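Long-range contact in protein LEC-6 (Caenorhabditis elegans, PDB 3VV1), which is a galectin that binds glycans, with a preference for fucose-containing saccharides such as galactose-1,4-fucose: residues D58-P68 and G141-V151. Numbering follows the deposited sequence.
Sequences DSRFHINLRTP and GVHLIEIEGGV
Ile-63 and Ile-147 lie side by side where strands 60-66 and 144-149 pair antiparallel in the galectin beta-sandwich, their axes 4.7 Å apart at closest. On the inward face they form, with Leu-65 and Ile-145, the tightly packed part: Leu-65 CD2 rests 3.9 Å from Ile-145 CG1, and Leu-50 of strand 46-54 in the opposing sheet touches both Ile-63 and Ile-147. Phe-61 extends this layer, Val-151 CB lying over one ring face, 4.1 Å from the centroid.

The other face is mostly polar and more open to solvent, although Asn-64 is buried. Glu-146, with CG anti to its backbone N (chi1 180°), runs alongside Asn-64 and brings OE1 to two donors. Asn-64 ND2 reaches OE1 at 2.9 Å, lying above the carboxylate plane although OE1 sits in the amide plane; Arg-66 NH1, in a salt bridge of 3.0 Å, meets the syn lone pair of OE1. Two bonds on one oxygen probably hold OE1 in place. Asn-64 OD1 bonds His-74 ND1, so this amide links Glu-146 to a residue of the glycan pocket, probably helping to position it.

At one end, a classic beta bulge sets His-143 and Leu-144 opposite Arg-66, whose O accepts from both backbone N atoms. Beside it the His-143 ring is sandwiched between Leu-144 CG and the exposed Pro-68, whose CG stands 3.8 Å from the ring centroid, only 3° off its normal.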
loop_
_atom_site.group_PDB
_atom_site.type_symbol
_atom_site.label_atom_id
_atom_site.label_comp_id
_atom_site.label_asym_id
_atom_site.label_seq_id
_atom_site.Cartn_x
_atom_site.Cartn_y
_atom_site.Cartn_z
ATOM N N ASP A 58 -24.144 3.926 16.096
ATOM C CA ASP A 58 -23.583 4.419 17.342
ATOM C C ASP A 58 -23.614 5.940 17.278
ATOM O O ASP A 58 -23.583 6.532 16.181
ATOM C CB ASP A 58 -22.120 3.947 17.577
ATOM C CG ASP A 58 -21.664 4.194 19.034
ATOM O OD1 ASP A 58 -22.149 3.521 19.917
ATOM O OD2 ASP A 58 -20.948 5.139 19.366
ATOM N N SER A 59 -23.617 6.571 18.454
ATOM C CA SER A 59 -23.643 8.024 18.508
ATOM C C SER A 59 -22.267 8.683 18.304
ATOM O O SER A 59 -22.186 9.928 18.285
ATOM C CB SER A 59 -24.189 8.474 19.846
ATOM O OG SER A 59 -23.437 7.951 20.930
ATOM N N ARG A 60 -21.215 7.862 18.207
ATOM C CA ARG A 60 -19.855 8.369 17.949
ATOM C C ARG A 60 -19.123 7.534 16.954
ATOM O O ARG A 60 -19.409 6.382 16.826
ATOM C CB ARG A 60 -19.018 8.371 19.256
ATOM C CG ARG A 60 -19.692 9.188 20.363
ATOM C CD ARG A 60 -18.794 9.255 21.601
ATOM N NE ARG A 60 -19.463 10.077 22.611
ATOM C CZ ARG A 60 -18.980 10.278 23.846
ATOM N NH1 ARG A 60 -17.802 9.730 24.220
ATOM N NH2 ARG A 60 -19.676 10.991 24.721
ATOM N N PHE A 61 -18.068 8.120 16.362
ATOM C CA PHE A 61 -17.105 7.315 15.649
ATOM C C PHE A 61 -15.775 8.001 15.836
ATOM O O PHE A 61 -15.687 9.209 16.161
ATOM C CB PHE A 61 -17.443 7.129 14.129
ATOM C CG PHE A 61 -17.292 8.381 13.270
ATOM C CD1 PHE A 61 -16.075 8.720 12.699
ATOM C CD2 PHE A 61 -18.424 9.164 12.980
ATOM C CE1 PHE A 61 -15.973 9.832 11.855
ATOM C CE2 PHE A 61 -18.322 10.316 12.165
ATOM C CZ PHE A 61 -17.085 10.633 11.595
ATOM N N HIS A 62 -14.709 7.256 15.620
ATOM C CA HIS A 62 -13.388 7.918 15.707
ATOM C C HIS A 62 -12.409 7.346 14.729
ATOM O O HIS A 62 -12.571 6.220 14.241
ATOM C CB HIS A 62 -12.821 7.891 17.157
ATOM C CG HIS A 62 -12.570 6.529 17.674
ATOM N ND1 HIS A 62 -13.486 5.837 18.411
ATOM C CD2 HIS A 62 -11.480 5.685 17.519
ATOM C CE1 HIS A 62 -12.967 4.660 18.758
ATOM N NE2 HIS A 62 -11.753 4.551 18.202
ATOM N N ILE A 63 -11.367 8.165 14.448
ATOM C CA ILE A 63 -10.181 7.715 13.714
ATOM C C ILE A 63 -9.023 7.881 14.675
ATOM O O ILE A 63 -8.858 8.957 15.240
ATOM C CB ILE A 63 -9.957 8.593 12.472
ATOM C CG1 ILE A 63 -11.007 8.371 11.365
ATOM C CG2 ILE A 63 -8.602 8.258 11.885
ATOM C CD1 ILE A 63 -12.258 9.134 11.466
ATOM N N ASN A 64 -8.243 6.826 14.871
ATOM C CA ASN A 64 -6.957 6.909 15.650
ATOM C C ASN A 64 -5.760 6.765 14.740
ATOM O O ASN A 64 -5.722 5.820 13.933
ATOM C CB ASN A 64 -6.870 5.812 16.703
ATOM C CG ASN A 64 -7.825 6.021 17.855
ATOM O OD1 ASN A 64 -8.172 7.154 18.196
ATOM N ND2 ASN A 64 -8.299 4.927 18.422
ATOM N N LEU A 65 -4.794 7.686 14.868
ATOM C CA LEU A 65 -3.475 7.520 14.220
ATOM C C LEU A 65 -2.561 7.089 15.357
ATOM O O LEU A 65 -2.310 7.896 16.282
ATOM C CB LEU A 65 -3.025 8.846 13.590
ATOM C CG LEU A 65 -4.009 9.533 12.650
ATOM C CD1 LEU A 65 -3.447 10.871 12.131
ATOM C CD2 LEU A 65 -4.433 8.624 11.491
ATOM N N ARG A 66 -2.178 5.824 15.365
ATOM C CA ARG A 66 -1.552 5.191 16.563
ATOM C C ARG A 66 -0.096 4.871 16.247
ATOM O O ARG A 66 0.194 4.347 15.150
ATOM C CB ARG A 66 -2.183 3.801 16.899
ATOM C CG ARG A 66 -3.627 3.920 17.253
ATOM C CD ARG A 66 -4.138 2.542 17.634
ATOM N NE ARG A 66 -3.731 2.472 18.977
ATOM C CZ ARG A 66 -4.532 2.423 20.046
ATOM N NH1 ARG A 66 -5.857 2.397 19.975
ATOM N NH2 ARG A 66 -3.952 2.423 21.193
ATOM N N THR A 67 0.784 5.072 17.217
ATOM C CA THR A 67 2.132 4.462 17.192
ATOM C C THR A 67 2.043 3.141 18.002
ATOM O O THR A 67 0.977 2.853 18.600
ATOM C CB THR A 67 3.187 5.368 17.839
ATOM O OG1 THR A 67 3.058 5.296 19.274
ATOM C CG2 THR A 67 3.021 6.796 17.434
ATOM N N PRO A 68 3.123 2.368 18.078
ATOM C CA PRO A 68 3.047 1.152 18.911
ATOM C C PRO A 68 2.779 1.489 20.388
ATOM O O PRO A 68 2.285 0.626 21.108
ATOM C CB PRO A 68 4.433 0.504 18.717
ATOM C CG PRO A 68 4.810 0.951 17.306
ATOM C CD PRO A 68 4.345 2.385 17.244
ATOM N N GLY A 141 6.179 8.101 14.106
ATOM C CA GLY A 141 6.107 6.757 14.703
ATOM C C GLY A 141 4.777 6.071 14.449
ATOM O O GLY A 141 4.616 4.916 14.836
ATOM N N VAL A 142 3.836 6.737 13.780
ATOM C CA VAL A 142 2.530 6.129 13.528
ATOM C C VAL A 142 2.706 4.862 12.726
ATOM O O VAL A 142 3.457 4.826 11.721
ATOM C CB VAL A 142 1.590 7.132 12.841
ATOM C CG1 VAL A 142 0.341 6.443 12.270
ATOM C CG2 VAL A 142 1.174 8.188 13.850
ATOM N N HIS A 143 2.014 3.790 13.169
ATOM C CA HIS A 143 2.108 2.490 12.453
ATOM C C HIS A 143 0.756 1.911 12.124
ATOM O O HIS A 143 0.691 0.922 11.404
ATOM C CB HIS A 143 2.950 1.470 13.222
ATOM C CG HIS A 143 2.225 0.764 14.348
ATOM N ND1 HIS A 143 2.277 -0.566 14.723
ATOM C CD2 HIS A 143 1.477 1.391 15.276
ATOM C CE1 HIS A 143 1.482 -0.711 15.805
ATOM N NE2 HIS A 143 0.984 0.471 16.142
ATOM N N LEU A 144 -0.328 2.540 12.604
ATOM C CA LEU A 144 -1.668 1.975 12.372
ATOM C C LEU A 144 -2.701 3.084 12.296
ATOM O O LEU A 144 -2.646 4.064 13.080
ATOM C CB LEU A 144 -2.068 1.064 13.572
ATOM C CG LEU A 144 -1.537 -0.324 13.659
ATOM C CD1 LEU A 144 -1.921 -0.872 15.035
ATOM C CD2 LEU A 144 -2.197 -1.058 12.464
ATOM N N ILE A 145 -3.616 2.949 11.329
ATOM C CA ILE A 145 -4.777 3.800 11.223
ATOM C C ILE A 145 -5.987 2.946 11.645
ATOM O O ILE A 145 -6.248 1.890 11.042
ATOM C CB ILE A 145 -4.903 4.341 9.789
ATOM C CG1 ILE A 145 -3.703 5.304 9.504
ATOM C CG2 ILE A 145 -6.252 5.067 9.565
ATOM C CD1 ILE A 145 -3.543 5.522 8.041
ATOM N N GLU A 146 -6.686 3.400 12.699
ATOM C CA GLU A 146 -7.869 2.664 13.204
ATOM C C GLU A 146 -9.133 3.489 13.013
ATOM O O GLU A 146 -9.137 4.675 13.345
ATOM C CB GLU A 146 -7.621 2.362 14.688
ATOM C CG GLU A 146 -8.679 1.618 15.460
ATOM C CD GLU A 146 -8.159 1.355 16.877
ATOM O OE1 GLU A 146 -7.602 2.316 17.491
ATOM O OE2 GLU A 146 -8.279 0.189 17.376
ATOM N N ILE A 147 -10.194 2.881 12.506
ATOM C CA ILE A 147 -11.458 3.593 12.309
ATOM C C ILE A 147 -12.520 2.729 13.000
ATOM O O ILE A 147 -12.663 1.527 12.702
ATOM C CB ILE A 147 -11.789 3.762 10.809
ATOM C CG1 ILE A 147 -10.616 4.522 10.123
ATOM C CG2 ILE A 147 -13.127 4.581 10.703
ATOM C CD1 ILE A 147 -10.749 4.574 8.619
ATOM N N GLU A 148 -13.234 3.328 13.956
ATOM C CA GLU A 148 -14.232 2.553 14.726
ATOM C C GLU A 148 -15.491 3.355 14.952
ATOM O O GLU A 148 -15.484 4.602 14.907
ATOM C CB GLU A 148 -13.682 2.181 16.120
ATOM C CG GLU A 148 -12.399 1.370 16.036
ATOM C CD GLU A 148 -12.004 0.677 17.336
ATOM O OE1 GLU A 148 -12.334 1.130 18.438
ATOM O OE2 GLU A 148 -11.297 -0.345 17.248
ATOM N N GLY A 149 -16.550 2.626 15.266
ATOM C CA GLY A 149 -17.783 3.281 15.766
ATOM C C GLY A 149 -18.841 3.393 14.687
ATOM O O GLY A 149 -18.874 2.579 13.732
ATOM N N GLY A 150 -19.714 4.385 14.830
ATOM C CA GLY A 150 -20.884 4.479 13.919
ATOM C C GLY A 150 -20.535 5.172 12.632
ATOM O O GLY A 150 -20.869 6.357 12.400
ATOM N N VAL A 151 -19.828 4.444 11.791
ATOM C CA VAL A 151 -19.334 5.029 10.529
ATOM C C VAL A 151 -19.131 3.921 9.521
ATOM O O VAL A 151 -18.672 2.843 9.873
ATOM C CB VAL A 151 -18.075 5.866 10.730
ATOM C CG1 VAL A 151 -16.878 4.992 11.171
ATOM C CG2 VAL A 151 -17.811 6.699 9.438
HETATM O O HOH W 1 -21.659 7.965 14.663
#